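PDB 3QI7: putative transcriptional regulator from Clostridium difficile, which is of unknown precise function but has a periplasmic binding protein-like fold, and is probably a lipoprotein that binds a small ligand such as a sugar. Local coordinates for residues 145-150 and 250-255; 152-157 and 366-371; 178-183 and 189-194. All coordinates share one frame; numbering follows the deposited sequence.

Contact 1. Residues 145-150 and 250-255; sequences KVLAER and IVAEQS
With CG of Leu147 trans to the backbone nitrogen (chi1 172°) and CG of Glu253 trans to its carbonyl carbon (chi1 -58°), the two side chains run past each other in opposite directions. The overlap centres on one methyl. CD1 of Leu147 lies 3.4 Å from OE1 of Glu253 and also packs alongside CB and CG of that residue, the latter at 3.7 Å. The same methyl reaches CB of Ala252 at 4.1 Å, so a single leucine methyl touches both the alanine and the glutamate chain. The carboxylate thus lies against hydrocarbon on its OE1 side, where its charge is met by a salt bridge from Arg143, one turn before Leu147 on helix 140-153. Arg143 also donates to the backbone oxygen of Ser255.

OE2 faces Arg150, but direct pairing is not reached: NH1 of Arg150 stays 4.1 Å from OE2 of Glu253, and the guanidinium and carboxylate planes stand 83° apart. A water fills the role of intermediary, accepting from NH1 of Arg150 at 3.0 Å and donating to OE2 of Glu253 at 2.6 Å. It sits in the guanidinium plane, at the edge, while CG1 of Val146 covers one face toward the rim. NH1 also donates to the backbone oxygen of Leu366, which fixes the guanidinium between the glutamate and strand 361-370. Two nearby arginines would be expected to favour the ionised form of Glu253.

The largely buried contact joins helix 140-153 to the loop that follows helix 234-247. Packing of a helix and an extended loop through an arginine-glutamate-water network belongs here to the alpha/beta lobe built on the sheet of strands 159-164, 191-196 and 228-231, one half of a periplasmic binding protein-like fold.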
# COMPACT_ATOMS: atom_id res chain seq x y z
N LYS A 145 -1.24 -5.13 -14.64
CA LYS A 145 -1.44 -6.45 -15.20
C LYS A 145 -2.45 -7.20 -14.35
O LYS A 145 -3.41 -7.77 -14.88
CB LYS A 145 -0.11 -7.19 -15.25
CG LYS A 145 -0.16 -8.64 -15.80
CD LYS A 145 1.28 -9.28 -15.86
CE LYS A 145 1.25 -10.71 -16.40
NZ LYS A 145 0.67 -11.61 -15.40
N VAL A 146 -2.27 -7.16 -13.03
CA VAL A 146 -3.08 -7.98 -12.12
C VAL A 146 -4.50 -7.42 -12.02
O VAL A 146 -5.47 -8.17 -11.97
CB VAL A 146 -2.41 -8.10 -10.71
CG1 VAL A 146 -3.36 -8.75 -9.68
CG2 VAL A 146 -1.02 -8.86 -10.80
N LEU A 147 -4.62 -6.11 -12.04
CA LEU A 147 -5.96 -5.46 -12.03
C LEU A 147 -6.76 -5.82 -13.31
O LEU A 147 -7.97 -6.08 -13.26
CB LEU A 147 -5.80 -3.96 -11.88
CG LEU A 147 -7.04 -3.08 -12.04
CD1 LEU A 147 -8.15 -3.45 -11.03
CD2 LEU A 147 -6.60 -1.59 -11.90
N ALA A 148 -6.10 -5.83 -14.46
CA ALA A 148 -6.74 -6.26 -15.73
C ALA A 148 -7.20 -7.71 -15.63
O ALA A 148 -8.34 -8.06 -15.98
CB ALA A 148 -5.74 -6.07 -16.90
N GLU A 149 -6.33 -8.59 -15.13
CA GLU A 149 -6.66 -10.02 -15.00
C GLU A 149 -7.82 -10.24 -14.03
O GLU A 149 -8.79 -10.94 -14.35
CB GLU A 149 -5.44 -10.83 -14.59
CG GLU A 149 -4.35 -10.82 -15.66
CD GLU A 149 -3.10 -11.55 -15.21
OE1 GLU A 149 -3.12 -12.05 -14.08
OE2 GLU A 149 -2.11 -11.60 -15.98
N ARG A 150 -7.76 -9.58 -12.87
CA ARG A 150 -8.78 -9.78 -11.84
C ARG A 150 -10.13 -9.24 -12.29
O ARG A 150 -11.18 -9.84 -11.97
CB ARG A 150 -8.35 -9.18 -10.47
CG ARG A 150 -7.29 -10.04 -9.78
CD ARG A 150 -6.73 -9.48 -8.43
NE ARG A 150 -5.61 -10.31 -7.98
CZ ARG A 150 -4.86 -10.11 -6.91
NH1 ARG A 150 -5.11 -9.12 -6.05
NH2 ARG A 150 -3.85 -10.93 -6.68
N ILE A 250 -19.04 -3.73 -12.07
CA ILE A 250 -17.92 -4.28 -11.31
C ILE A 250 -16.90 -3.19 -10.95
O ILE A 250 -16.58 -2.32 -11.76
CB ILE A 250 -17.18 -5.39 -12.12
CG1 ILE A 250 -18.12 -6.55 -12.45
CG2 ILE A 250 -16.00 -5.92 -11.37
CD1 ILE A 250 -17.75 -7.26 -13.78
N VAL A 251 -16.41 -3.24 -9.71
CA VAL A 251 -15.27 -2.43 -9.28
C VAL A 251 -14.25 -3.37 -8.63
O VAL A 251 -14.23 -3.60 -7.41
CB VAL A 251 -15.68 -1.28 -8.33
CG1 VAL A 251 -14.48 -0.37 -8.07
CG2 VAL A 251 -16.89 -0.52 -8.94
N ALA A 252 -13.36 -3.89 -9.47
CA ALA A 252 -12.41 -4.92 -9.02
C ALA A 252 -11.49 -4.36 -7.93
O ALA A 252 -11.18 -5.06 -6.96
CB ALA A 252 -11.60 -5.44 -10.20
N GLU A 253 -11.08 -3.10 -8.10
CA GLU A 253 -10.22 -2.39 -7.14
C GLU A 253 -10.41 -0.86 -7.10
O GLU A 253 -10.59 -0.20 -8.12
CB GLU A 253 -8.71 -2.66 -7.45
CG GLU A 253 -8.32 -4.12 -7.44
CD GLU A 253 -6.83 -4.33 -7.68
OE1 GLU A 253 -6.20 -3.42 -8.21
OE2 GLU A 253 -6.30 -5.42 -7.36
N GLN A 254 -10.28 -0.28 -5.91
CA GLN A 254 -10.07 1.17 -5.76
C GLN A 254 -8.70 1.54 -6.38
O GLN A 254 -7.84 0.67 -6.56
CB GLN A 254 -10.01 1.54 -4.29
CG GLN A 254 -11.32 1.27 -3.48
CD GLN A 254 -11.04 0.88 -2.05
OE1 GLN A 254 -10.67 -0.27 -1.77
NE2 GLN A 254 -11.18 1.84 -1.13
N SER A 255 -8.52 2.83 -6.63
CA SER A 255 -7.22 3.40 -6.99
C SER A 255 -6.09 2.72 -6.21
O SER A 255 -5.10 2.25 -6.80
CB SER A 255 -7.25 4.92 -6.77
OG SER A 255 -7.62 5.30 -5.46
O HOH W 1 -7.45 -7.27 -5.96

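Contact 2. Residues 152-157 and 366-371; sequences KEMGAK and LSQLIY
Within residues 152-157, Met154 touches Gln368 and Ile370 directly, and Glu153 reaches Gln368 only through water. Just before them, the backbone oxygen of Lys152 accepts from N of Gly155 at 2.9 Å as the helix unwinds. Glu153, in the last helical turn, makes its link through one water that donates to OE1 of Glu153 at 2.9 Å and to OE1 of Gln368 at 2.7 Å. Met154, present as selenomethionine, follows at the helix end and carries the direct contact. The chain is turned about the CG-SE bond (chi3 79°), bringing CE to within 4.2 Å of CG2 of Ile370, while SE itself lies 3.7 Å from NE2 of Gln368, whose extended chain comes across it. Gly155 then turns the backbone with positive phi (95°), closing a Schellman motif and leading the chain away toward strand 159-164.

No hydrogen bond passes directly between the segments. The glutamine amide is shared between two surroundings, its oxygen facing the water and its nitrogen the polarisable selenium. Such chemistry implies a modest surface junction between the end of helix 140-153 and strand 361-370, resting on van der Waals contact and one bridging water.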
# COMPACT_ATOMS: atom_id res chain seq x y z
N LYS A 152 -11.07 -9.31 -15.55
CA LYS A 152 -11.48 -10.38 -16.48
C LYS A 152 -12.13 -11.54 -15.70
O LYS A 152 -13.20 -12.00 -16.06
CB LYS A 152 -10.26 -10.90 -17.31
CG LYS A 152 -10.62 -11.92 -18.43
CD LYS A 152 -11.08 -11.24 -19.71
CE LYS A 152 -11.57 -12.21 -20.75
NZ LYS A 152 -11.55 -11.55 -22.07
N GLU A 153 -11.50 -11.93 -14.60
CA GLU A 153 -11.95 -13.10 -13.80
C GLU A 153 -13.31 -12.86 -13.17
O GLU A 153 -14.09 -13.79 -12.97
CB GLU A 153 -10.93 -13.46 -12.75
CG GLU A 153 -9.62 -13.91 -13.40
CD GLU A 153 -8.42 -13.93 -12.46
OE1 GLU A 153 -8.60 -13.93 -11.24
OE2 GLU A 153 -7.26 -13.96 -12.94
N MSE A 154 -13.59 -11.60 -12.90
CA MSE A 154 -14.89 -11.21 -12.33
C MSE A 154 -15.98 -11.06 -13.39
O MSE A 154 -17.10 -10.69 -13.06
CB MSE A 154 -14.71 -9.91 -11.54
CG MSE A 154 -13.85 -10.14 -10.32
SE MSE A 154 -13.45 -8.57 -9.29
CE MSE A 154 -15.14 -8.42 -8.32
N GLY A 155 -15.67 -11.34 -14.66
CA GLY A 155 -16.68 -11.29 -15.72
C GLY A 155 -16.78 -9.99 -16.49
O GLY A 155 -17.75 -9.79 -17.23
N ALA A 156 -15.78 -9.12 -16.37
CA ALA A 156 -15.80 -7.83 -17.12
C ALA A 156 -15.81 -8.00 -18.65
O ALA A 156 -14.98 -8.73 -19.22
CB ALA A 156 -14.65 -6.96 -16.71
N LYS A 157 -16.72 -7.28 -19.31
CA LYS A 157 -16.77 -7.29 -20.76
C LYS A 157 -16.16 -6.02 -21.36
O LYS A 157 -16.01 -5.92 -22.58
CB LYS A 157 -18.21 -7.50 -21.24
CG LYS A 157 -18.76 -8.88 -20.92
CD LYS A 157 -17.80 -9.98 -21.35
CE LYS A 157 -18.53 -11.32 -21.56
NZ LYS A 157 -17.59 -12.48 -21.45
N LEU A 366 -0.81 -8.34 -3.16
CA LEU A 366 -1.52 -9.26 -2.23
C LEU A 366 -2.59 -10.05 -2.97
O LEU A 366 -3.06 -9.62 -4.02
CB LEU A 366 -2.18 -8.46 -1.10
CG LEU A 366 -1.16 -7.72 -0.24
CD1 LEU A 366 -1.90 -6.88 0.84
CD2 LEU A 366 -0.19 -8.72 0.40
N SER A 367 -2.97 -11.19 -2.41
CA SER A 367 -4.07 -11.98 -2.93
C SER A 367 -5.34 -11.19 -2.92
O SER A 367 -5.54 -10.29 -2.11
CB SER A 367 -4.30 -13.26 -2.13
OG SER A 367 -3.34 -14.23 -2.50
N GLN A 368 -6.19 -11.52 -3.87
CA GLN A 368 -7.44 -10.85 -4.08
C GLN A 368 -8.41 -11.14 -2.94
O GLN A 368 -8.54 -12.26 -2.49
CB GLN A 368 -8.07 -11.34 -5.38
CG GLN A 368 -9.36 -10.64 -5.71
CD GLN A 368 -10.02 -11.18 -6.96
OE1 GLN A 368 -10.08 -12.38 -7.17
NE2 GLN A 368 -10.61 -10.29 -7.74
N LEU A 369 -9.16 -10.13 -2.54
CA LEU A 369 -10.33 -10.34 -1.69
C LEU A 369 -11.53 -9.87 -2.47
O LEU A 369 -11.51 -8.77 -3.02
CB LEU A 369 -10.16 -9.57 -0.37
CG LEU A 369 -11.40 -9.57 0.54
CD1 LEU A 369 -11.64 -10.98 1.12
CD2 LEU A 369 -11.25 -8.53 1.65
N ILE A 370 -12.57 -10.71 -2.55
CA ILE A 370 -13.81 -10.29 -3.20
C ILE A 370 -14.85 -10.21 -2.09
O ILE A 370 -15.01 -11.11 -1.30
CB ILE A 370 -14.26 -11.26 -4.34
CG1 ILE A 370 -13.22 -11.30 -5.47
CG2 ILE A 370 -15.60 -10.82 -4.90
CD1 ILE A 370 -13.39 -12.45 -6.44
N TYR A 371 -15.49 -9.06 -1.98
CA TYR A 371 -16.51 -8.84 -0.95
C TYR A 371 -17.75 -9.69 -1.18
O TYR A 371 -18.19 -9.90 -2.31
CB TYR A 371 -16.86 -7.34 -0.89
CG TYR A 371 -15.71 -6.53 -0.34
CD1 TYR A 371 -15.26 -6.74 0.96
CD2 TYR A 371 -15.05 -5.59 -1.12
CE1 TYR A 371 -14.22 -6.00 1.50
CE2 TYR A 371 -13.96 -4.89 -0.61
CZ TYR A 371 -13.55 -5.11 0.70
OH TYR A 371 -12.52 -4.39 1.20
OXT TYR A 371 -18.34 -10.19 -0.19
O HOH W 2 -10.91 -13.25 -9.56

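Contact 3. Residues 178-183 and 189-194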
# COMPACT_ATOMS: atom_id res chain seq x y z
N GLU A 178 -0.57 2.02 -18.99
CA GLU A 178 0.05 1.33 -20.11
C GLU A 178 -0.03 -0.21 -19.98
O GLU A 178 -0.34 -0.91 -20.96
CB GLU A 178 1.52 1.81 -20.31
CG GLU A 178 2.43 0.93 -21.22
CD GLU A 178 3.84 1.54 -21.47
OE1 GLU A 178 4.57 1.82 -20.50
OE2 GLU A 178 4.22 1.73 -22.66
N MSE A 179 0.27 -0.72 -18.80
CA MSE A 179 0.20 -2.14 -18.58
C MSE A 179 -1.25 -2.64 -18.48
O MSE A 179 -1.52 -3.75 -18.93
CB MSE A 179 1.03 -2.58 -17.37
CG MSE A 179 1.13 -4.07 -17.24
SE MSE A 179 1.90 -4.94 -18.83
CE MSE A 179 3.71 -4.23 -18.68
N ILE A 180 -2.19 -1.84 -17.97
CA ILE A 180 -3.60 -2.28 -18.03
C ILE A 180 -4.02 -2.46 -19.49
O ILE A 180 -4.66 -3.46 -19.83
CB ILE A 180 -4.58 -1.32 -17.34
CG1 ILE A 180 -4.34 -1.31 -15.85
CG2 ILE A 180 -6.05 -1.71 -17.60
CD1 ILE A 180 -4.92 -0.06 -15.14
N LYS A 181 -3.64 -1.50 -20.34
CA LYS A 181 -4.04 -1.50 -21.76
C LYS A 181 -3.48 -2.69 -22.51
O LYS A 181 -4.18 -3.33 -23.29
CB LYS A 181 -3.59 -0.20 -22.45
CG LYS A 181 -4.14 0.02 -23.84
CD LYS A 181 -3.68 1.38 -24.42
CE LYS A 181 -4.33 1.64 -25.78
NZ LYS A 181 -3.88 2.95 -26.37
N GLU A 182 -2.21 -2.97 -22.27
CA GLU A 182 -1.49 -4.06 -22.93
C GLU A 182 -2.06 -5.39 -22.46
O GLU A 182 -2.38 -6.29 -23.28
CB GLU A 182 -0.01 -3.93 -22.59
CG GLU A 182 0.95 -4.96 -23.13
CD GLU A 182 2.38 -4.66 -22.66
OE1 GLU A 182 2.79 -3.48 -22.76
OE2 GLU A 182 3.07 -5.59 -22.16
N THR A 183 -2.23 -5.51 -21.15
CA THR A 183 -2.79 -6.72 -20.60
C THR A 183 -4.20 -6.98 -21.14
O THR A 183 -4.50 -8.10 -21.59
CB THR A 183 -2.75 -6.77 -19.06
OG1 THR A 183 -1.40 -6.62 -18.59
CG2 THR A 183 -3.30 -8.13 -18.55
N LEU A 189 -9.95 -8.25 -23.41
CA LEU A 189 -10.86 -7.38 -22.65
C LEU A 189 -10.87 -5.99 -23.27
O LEU A 189 -9.88 -5.25 -23.19
CB LEU A 189 -10.41 -7.27 -21.19
CG LEU A 189 -11.21 -6.40 -20.20
CD1 LEU A 189 -12.72 -6.64 -20.34
CD2 LEU A 189 -10.73 -6.68 -18.78
N PRO A 190 -12.00 -5.59 -23.87
CA PRO A 190 -12.09 -4.23 -24.39
C PRO A 190 -11.68 -3.17 -23.36
O PRO A 190 -12.07 -3.24 -22.21
CB PRO A 190 -13.57 -4.10 -24.79
CG PRO A 190 -13.98 -5.52 -25.12
CD PRO A 190 -13.23 -6.36 -24.12
N PHE A 191 -10.84 -2.23 -23.77
CA PHE A 191 -10.34 -1.22 -22.88
C PHE A 191 -10.78 0.16 -23.39
O PHE A 191 -10.66 0.45 -24.57
CB PHE A 191 -8.81 -1.31 -22.80
CG PHE A 191 -8.19 -0.23 -21.99
CD1 PHE A 191 -8.13 -0.33 -20.62
CD2 PHE A 191 -7.63 0.89 -22.61
CE1 PHE A 191 -7.55 0.69 -19.86
CE2 PHE A 191 -7.04 1.88 -21.87
CZ PHE A 191 -7.00 1.79 -20.49
N VAL A 192 -11.30 0.99 -22.48
CA VAL A 192 -11.79 2.32 -22.81
C VAL A 192 -11.09 3.33 -21.94
O VAL A 192 -11.25 3.32 -20.72
CB VAL A 192 -13.31 2.41 -22.57
CG1 VAL A 192 -13.84 3.81 -22.99
CG2 VAL A 192 -14.04 1.25 -23.32
N GLN A 193 -10.29 4.23 -22.53
CA GLN A 193 -9.65 5.29 -21.73
C GLN A 193 -10.43 6.59 -21.85
O GLN A 193 -10.69 7.06 -22.96
CB GLN A 193 -8.18 5.51 -22.13
CG GLN A 193 -7.58 6.75 -21.52
CD GLN A 193 -6.16 6.94 -21.95
OE1 GLN A 193 -5.57 6.05 -22.54
NE2 GLN A 193 -5.61 8.12 -21.69
N VAL A 194 -10.81 7.15 -20.71
CA VAL A 194 -11.60 8.37 -20.66
C VAL A 194 -10.89 9.42 -19.82
O VAL A 194 -10.58 9.18 -18.62
CB VAL A 194 -12.99 8.12 -20.10
CG1 VAL A 194 -13.86 9.43 -20.15
CG2 VAL A 194 -13.66 7.00 -20.86
O HOH W 3 -6.09 4.17 -24.65
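Lys181 lies over one face of the Phe191 ring, and Ile180 meets the same ring from another direction. The closest fit to the ring centre is made by the lysine backbone: CA of Lys181 stands 4.2 Å from the centroid of the Phe191 ring and 6° off its normal, a CH-pi contact over the face. CG of Lys181 adds to this at 3.8 Å from CD2 of Phe191. On the CD1 and CE1 side, CG2 of Ile180 approaches CE1 of Phe191 to 3.6 Å, obliquely to the ring plane. Both helix side chains cross the phenylalanine at about a right angle.

Phe191 reaches the helix because its ring swings trans to the backbone nitrogen (chi1 175°), and Leu177 and Cys184 of helix 171-186 also touch it. Beyond the ring, the lysine chain runs out fully extended to a water, which accepts from NZ of Lys181 at 3.1 Å and donates to OE1 of Gln193 at 2.9 Å. That water lies in the plane of the Phe191 ring at its edge, so a polar bridge borders the apolar patch.

Further out, the helix turn is tied by Met179, whose backbone oxygen takes two donors from opposite faces of its plane: the backbone N of Thr183, and OG1 of Thr183 at 2.9 Å. Strand 191-196 is held in turn by backbone bonds from Val192 to Phe159 and His161. Helix 171-186 packed over the strand that follows it, beside the parallel strand 159-164, makes a classic beta-alpha-beta crossover of a Rossmann-like lobe.

Overall arrangement
Helix 140-153 is common to contacts 1 and 2, whose centres are only about 7 Å apart, and the two join directly where CB of Ala252 packs 3.7 Å from SE of Met154. Contact 3 has its centre about 11 Å from that of contact 1 and about 16 Å from that of contact 2. Its helix lies against helix 140-153, with CB of Ala148 3.6 Å from CG2 of Thr183, and Leu189 packs against the chain at Ala156 and Lys157. In sequence, contact 3 is nested within the loops closed by both others. Contacts 1 and 3 both lie within the lobe of strands 159-164, 191-196 and 228-231, whereas contact 2 brings in strand 361-370, a member of the mixed sheet that includes strand 134-137.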